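Local coordinates for protein member of DUF4221 family (Bacteroides vulgatus, PDB 3S9J) that is of unknown function but folds as a six-bladed beta-propeller and belongs to the DUF4221 family, at residues I100-S104 and N115-Q119; M271-R276 and F332-L338. All blocks are in the same frame, centred on the assembly; numbering follows the deposited sequence. Where two conformers were deposited one is given.

Contact 1 of 2, residues I100-S104 and N115-Q119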
loop_
_atom_site.group_PDB
_atom_site.type_symbol
_atom_site.label_atom_id
_atom_site.label_comp_id
_atom_site.label_asym_id
_atom_site.label_seq_id
_atom_site.Cartn_x
_atom_site.Cartn_y
_atom_site.Cartn_z
ATOM N N ILE A 100 -10.515 -12.373 -12.002
ATOM C CA ILE A 100 -11.866 -12.696 -12.394
ATOM C C ILE A 100 -12.842 -11.490 -12.269
ATOM O O ILE A 100 -14.057 -11.681 -12.283
ATOM C CB ILE A 100 -12.432 -13.943 -11.628
ATOM C CG1 ILE A 100 -12.453 -13.715 -10.107
ATOM C CG2 ILE A 100 -11.647 -15.239 -11.992
ATOM C CD1 ILE A 100 -13.338 -14.714 -9.374
ATOM N N SER A 101 -12.292 -10.285 -12.163
ATOM C CA SER A 101 -13.075 -9.057 -12.097
ATOM C C SER A 101 -14.121 -9.089 -10.972
ATOM O O SER A 101 -15.281 -8.723 -11.185
ATOM C CB SER A 101 -13.731 -8.813 -13.463
ATOM O OG SER A 101 -12.712 -8.444 -14.411
ATOM N N ARG A 102 -13.728 -9.538 -9.787
ATOM C CA ARG A 102 -14.690 -9.745 -8.703
ATOM C C ARG A 102 -14.171 -9.169 -7.398
ATOM O O ARG A 102 -13.000 -9.352 -7.051
ATOM C CB ARG A 102 -14.995 -11.241 -8.521
ATOM C CG ARG A 102 -16.022 -11.576 -7.449
ATOM C CD ARG A 102 -16.238 -13.080 -7.296
ATOM N NE ARG A 102 -16.830 -13.644 -8.498
ATOM C CZ ARG A 102 -16.963 -14.948 -8.780
ATOM N NH1 ARG A 102 -16.581 -15.906 -7.944
ATOM N NH2 ARG A 102 -17.512 -15.300 -9.936
ATOM N N LEU A 103 -15.059 -8.462 -6.695
ATOM C CA LEU A 103 -14.886 -8.125 -5.299
ATOM C C LEU A 103 -15.816 -9.028 -4.488
ATOM O O LEU A 103 -16.927 -9.316 -4.921
ATOM C CB LEU A 103 -15.258 -6.653 -5.101
ATOM C CG LEU A 103 -15.247 -6.035 -3.718
ATOM C CD1 LEU A 103 -13.830 -5.736 -3.304
ATOM C CD2 LEU A 103 -16.060 -4.765 -3.790
ATOM N N SER A 104 -15.386 -9.481 -3.309
ATOM C CA SER A 104 -16.255 -10.325 -2.471
ATOM C C SER A 104 -16.201 -9.894 -1.003
ATOM O O SER A 104 -15.160 -9.433 -0.527
ATOM C CB SER A 104 -15.884 -11.805 -2.555
ATOM O OG SER A 104 -15.910 -12.326 -3.874
ATOM N N ASN A 115 -20.784 -11.765 -3.670
ATOM C CA ASN A 115 -19.826 -11.553 -4.765
ATOM C C ASN A 115 -20.303 -10.358 -5.588
ATOM O O ASN A 115 -21.511 -10.212 -5.803
ATOM C CB ASN A 115 -19.787 -12.759 -5.684
ATOM C CG ASN A 115 -19.110 -13.950 -5.064
ATOM O OD1 ASN A 115 -18.055 -13.836 -4.428
ATOM N ND2 ASN A 115 -19.684 -15.122 -5.306
ATOM N N TYR A 116 -19.389 -9.503 -6.016
ATOM C CA TYR A 116 -19.676 -8.389 -6.887
ATOM C C TYR A 116 -18.805 -8.461 -8.136
ATOM O O TYR A 116 -17.597 -8.558 -8.045
ATOM C CB TYR A 116 -19.361 -7.061 -6.228
ATOM C CG TYR A 116 -19.979 -6.833 -4.871
ATOM C CD1 TYR A 116 -19.312 -7.221 -3.717
ATOM C CD2 TYR A 116 -21.198 -6.172 -4.735
ATOM C CE1 TYR A 116 -19.850 -7.011 -2.461
ATOM C CE2 TYR A 116 -21.738 -5.929 -3.472
ATOM C CZ TYR A 116 -21.064 -6.353 -2.334
ATOM O OH TYR A 116 -21.571 -6.121 -1.089
ATOM N N ASN A 117 -19.418 -8.311 -9.301
ATOM C CA ASN A 117 -18.670 -8.069 -10.529
ATOM C C ASN A 117 -18.183 -6.638 -10.544
ATOM O O ASN A 117 -18.949 -5.710 -10.281
ATOM C CB ASN A 117 -19.559 -8.359 -11.741
ATOM C CG ASN A 117 -18.865 -8.108 -13.067
ATOM O OD1 ASN A 117 -17.886 -8.779 -13.390
ATOM N ND2 ASN A 117 -19.364 -7.129 -13.845
ATOM N N PHE A 118 -16.898 -6.430 -10.825
ATOM C CA PHE A 118 -16.344 -5.067 -10.847
ATOM C C PHE A 118 -15.639 -4.882 -12.186
ATOM O O PHE A 118 -14.571 -5.443 -12.449
ATOM C CB PHE A 118 -15.390 -4.792 -9.660
ATOM C CG PHE A 118 -15.090 -3.305 -9.379
ATOM C CD1 PHE A 118 -14.673 -2.427 -10.379
ATOM C CD2 PHE A 118 -15.103 -2.824 -8.074
ATOM C CE1 PHE A 118 -14.344 -1.108 -10.089
ATOM C CE2 PHE A 118 -14.780 -1.507 -7.772
ATOM C CZ PHE A 118 -14.398 -0.637 -8.787
ATOM N N GLN A 119 -16.274 -4.098 -13.042
ATOM C CA GLN A 119 -15.721 -3.738 -14.348
ATOM C C GLN A 119 -16.004 -2.268 -14.496
ATOM O O GLN A 119 -16.723 -1.670 -13.668
ATOM C CB GLN A 119 -16.432 -4.520 -15.455
ATOM C CG GLN A 119 -16.126 -6.010 -15.436
ATOM C CD GLN A 119 -17.000 -6.785 -16.428
ATOM O OE1 GLN A 119 -18.237 -6.675 -16.433
ATOM N NE2 GLN A 119 -16.354 -7.578 -17.274
HETATM O O HOH W 1 -16.865 -11.007 -12.452
HETATM O O HOH W 2 -12.290 -5.936 -13.878
HETATM O O HOH W 3 -13.805 -8.392 -16.964
HETATM O O HOH W 4 -15.937 -15.573 -5.209
#

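Contact 2 of 2, residues M271-R276 and F332-L338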
loop_
_atom_site.group_PDB
_atom_site.type_symbol
_atom_site.label_atom_id
_atom_site.label_comp_id
_atom_site.label_asym_id
_atom_site.label_seq_id
_atom_site.Cartn_x
_atom_site.Cartn_y
_atom_site.Cartn_z
HETATM N N MSE A 271 1.370 7.034 4.552
HETATM C CA MSE A 271 0.629 6.363 5.610
HETATM C C MSE A 271 0.152 7.371 6.639
HETATM O O MSE A 271 0.937 8.175 7.139
HETATM C CB MSE A 271 1.502 5.312 6.300
HETATM C CG MSE A 271 2.040 4.314 5.398
HETATM SE SE MSE A 271 3.046 2.976 6.419
HETATM C CE MSE A 271 2.085 2.553 7.622
ATOM N N TYR A 272 -1.132 7.298 6.979
ATOM C CA TYR A 272 -1.694 8.113 8.037
ATOM C C TYR A 272 -1.598 7.378 9.360
ATOM O O TYR A 272 -1.868 6.190 9.426
ATOM C CB TYR A 272 -3.166 8.426 7.739
ATOM C CG TYR A 272 -3.836 9.220 8.829
ATOM C CD1 TYR A 272 -3.307 10.411 9.246
ATOM C CD2 TYR A 272 -5.007 8.785 9.414
ATOM C CE1 TYR A 272 -3.905 11.144 10.260
ATOM C CE2 TYR A 272 -5.622 9.522 10.438
ATOM C CZ TYR A 272 -5.071 10.692 10.849
ATOM O OH TYR A 272 -5.644 11.455 11.859
ATOM N N ASP A 273 -1.176 8.090 10.403
ATOM C CA ASP A 273 -1.102 7.577 11.762
ATOM C C ASP A 273 -2.297 8.165 12.531
ATOM O O ASP A 273 -2.278 9.352 12.908
ATOM C CB ASP A 273 0.233 8.027 12.386
ATOM C CG ASP A 273 0.445 7.536 13.811
ATOM O OD1 ASP A 273 -0.555 7.299 14.545
ATOM O OD2 ASP A 273 1.647 7.396 14.188
ATOM N N LYS A 274 -3.323 7.332 12.740
ATOM C CA LYS A 274 -4.592 7.747 13.381
ATOM C C LYS A 274 -4.428 8.023 14.873
ATOM O O LYS A 274 -5.264 8.695 15.454
ATOM C CB LYS A 274 -5.714 6.701 13.150
ATOM C CG LYS A 274 -5.523 5.333 13.841
ATOM C CD LYS A 274 -6.464 4.201 13.266
ATOM C CE LYS A 274 -5.872 2.748 13.501
ATOM N NZ LYS A 274 -6.702 1.448 13.217
ATOM N N TYR A 275 -3.360 7.509 15.487
ATOM C CA TYR A 275 -3.141 7.653 16.931
ATOM C C TYR A 275 -2.457 8.961 17.257
ATOM O O TYR A 275 -2.826 9.644 18.195
ATOM C CB TYR A 275 -2.362 6.464 17.507
ATOM C CG TYR A 275 -3.107 5.156 17.280
ATOM C CD1 TYR A 275 -4.192 4.817 18.076
ATOM C CD2 TYR A 275 -2.742 4.295 16.247
ATOM C CE1 TYR A 275 -4.919 3.643 17.858
ATOM C CE2 TYR A 275 -3.440 3.088 16.027
ATOM C CZ TYR A 275 -4.528 2.767 16.830
ATOM O OH TYR A 275 -5.226 1.612 16.620
ATOM N N ARG A 276 -1.451 9.314 16.475
ATOM C CA ARG A 276 -0.691 10.547 16.717
ATOM C C ARG A 276 -1.083 11.694 15.777
ATOM O O ARG A 276 -0.615 12.819 15.958
ATOM C CB ARG A 276 0.809 10.236 16.634
ATOM C CG ARG A 276 1.332 9.586 17.906
ATOM C CD ARG A 276 2.457 8.650 17.664
ATOM N NE ARG A 276 1.985 7.514 16.900
ATOM C CZ ARG A 276 1.493 6.389 17.419
ATOM N NH1 ARG A 276 1.464 6.192 18.743
ATOM N NH2 ARG A 276 1.047 5.449 16.599
ATOM N N PHE A 332 3.238 -0.992 9.172
ATOM C CA PHE A 332 1.913 -0.596 9.643
ATOM C C PHE A 332 2.008 0.331 10.830
ATOM O O PHE A 332 3.016 0.364 11.550
ATOM C CB PHE A 332 1.061 -1.810 10.009
ATOM C CG PHE A 332 1.469 -2.519 11.289
ATOM C CD1 PHE A 332 2.393 -3.572 11.252
ATOM C CD2 PHE A 332 0.900 -2.193 12.517
ATOM C CE1 PHE A 332 2.766 -4.246 12.398
ATOM C CE2 PHE A 332 1.280 -2.872 13.695
ATOM C CZ PHE A 332 2.208 -3.908 13.631
ATOM N N VAL A 333 0.963 1.116 11.032
ATOM C CA VAL A 333 0.901 1.974 12.224
ATOM C C VAL A 333 0.051 1.259 13.267
ATOM O O VAL A 333 -1.088 0.869 12.984
ATOM C CB VAL A 333 0.273 3.327 11.917
ATOM C CG1 VAL A 333 0.149 4.193 13.234
ATOM C CG2 VAL A 333 1.094 4.071 10.846
ATOM N N GLY A 334 0.618 1.069 14.454
ATOM C CA GLY A 334 -0.075 0.524 15.612
ATOM C C GLY A 334 -0.267 1.577 16.679
ATOM O O GLY A 334 0.183 2.711 16.532
ATOM N N ARG A 335 -0.919 1.199 17.771
ATOM C CA ARG A 335 -1.091 2.131 18.907
ATOM C C ARG A 335 0.208 2.782 19.360
ATOM O O ARG A 335 0.219 3.974 19.656
ATOM C CB ARG A 335 -1.732 1.409 20.087
ATOM C CG ARG A 335 -3.171 0.998 19.856
ATOM C CD ARG A 335 -3.625 0.086 21.011
ATOM N NE ARG A 335 -5.028 -0.267 20.894
ATOM C CZ ARG A 335 -5.736 -0.912 21.824
ATOM N NH1 ARG A 335 -5.189 -1.304 22.964
ATOM N NH2 ARG A 335 -7.011 -1.151 21.608
ATOM N N GLU A 336 1.299 2.013 19.420
ATOM C CA GLU A 336 2.562 2.484 19.977
ATOM C C GLU A 336 3.458 3.246 19.011
ATOM O O GLU A 336 4.401 3.952 19.438
ATOM C CB GLU A 336 3.351 1.313 20.555
ATOM C CG GLU A 336 2.714 0.666 21.796
ATOM C CD GLU A 336 2.488 1.644 22.943
ATOM O OE1 GLU A 336 3.303 2.571 23.149
ATOM O OE2 GLU A 336 1.470 1.491 23.634
ATOM N N GLY A 337 3.210 3.073 17.718
ATOM C CA GLY A 337 4.006 3.772 16.711
ATOM C C GLY A 337 3.995 3.143 15.332
ATOM O O GLY A 337 3.083 2.382 14.984
ATOM N N LEU A 338 5.039 3.463 14.566
ATOM C CA LEU A 338 5.223 2.952 13.215
ATOM C C LEU A 338 6.047 1.695 13.242
ATOM O O LEU A 338 7.224 1.696 13.691
ATOM C CB LEU A 338 5.913 4.001 12.336
ATOM C CG LEU A 338 6.304 3.599 10.907
ATOM C CD1 LEU A 338 5.069 3.224 10.076
ATOM C CD2 LEU A 338 7.143 4.704 10.242
#

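Contact 1 of 2, residues I100-S104 and N115-Q119
Three backbone hydrogen bonds join the segments. Y116 N donates to L103 O at 2.7 Å, and L103 N donates back to Y116 O at 2.9 Å. F118 N donates to S101 O at 2.8 Å, which carries the pairing just past the strand ends. L103 and Y116 are thus a hydrogen-bonded antiparallel pair, with non-hydrogen-bonded pairs R102–N117 and S104–N115 flanking it. A side-chain bond joins the second of these: S104 OG donates to N115 OD1 at 2.7 Å. Water 4 links the same N115 OD1 to R102 NH1, at 2.8 Å from each. Water 3 bridges S101 OG (2.8 Å) and Q119 NE2 (2.7 Å).

The two faces differ. R102, S104, N115 and N117 form a polar face. L103 and Y116 lie on the other, with L103 CD2 4.1 Å from Y116 CD1. Both touch Q170 of the next blade, and Y116 OH bonds to L172 O.

S101 has left-handed backbone angles (54/45). With R102 it faces Q97 in a G1 beta bulge at the start of strand 102-106. The arrangement is the outer hairpin of a four-stranded propeller blade.

Contact 2 of 2, residues M271-R276 and F332-L338
The Y275 ring lies flat over the backbone of R335. R335 CA sits 3.8 Å from the ring centroid, nearly on the ring normal, in a CH-pi contact. The Y275 hydroxyl reaches beyond the segments to E35 and Q33. The R335 guanidinium forms a salt bridge with E35.

R276 grips the turn at 334-337. Its NH1 donates to R335 O at 2.7 Å and its NH2 to G334 O at 2.9 Å, while one face of the guanidinium covers G337 CA. D273 orients this arginine through a salt bridge, R276 NE to D273 OD2 at 2.7 Å. D273 OD1 accepts from Y275 N (3.0 Å) and R276 N (2.9 Å), giving an Asx turn within an Asx motif. The acid therefore shapes its own loop and positions the arginine.

The gripped turn is tight: G334 N bonds to G337 O at 2.8 Å. G337 has backbone angles that call for glycine.

V333 points at the other segment, and its CG1 packs against the D273 carboxylate, 3.4 Å from D273 CG. Apolar contacts lie further in: M271, present as selenomethionine, places CE 3.7 Å from V333 CG2 and 3.9 Å from L338 CD1.

Strands 271-273 and 332-334 run parallel (3°), with axes 7.7 Å apart. They belong to the innermost strands, 266-273 and 327-334, of two neighbouring blades, so this is the inter-blade packing of a beta-propeller.

Overall arrangement
The contacts lie in different parts of the propeller, with centres about 31 Å apart and nearest atoms about 19 Å apart. They share no strand. Contact 1 is within one blade and pairs its last two strands near the periphery, its centre about 20 Å from the centre of the chain. Contact 2 is between blades and lies closer in, its centre about 15 Å from the centre of the chain. Each is partly buried, but exposed residues take part only in contact 1. The chemistry follows the place. Contact 1 relies on main-chain pairing and bound water. Contact 2 has a wider strand spacing, filled by side chains, and an arginine that reaches backbone carbonyls. The buried areas are almost equal, 435 and 437 Å².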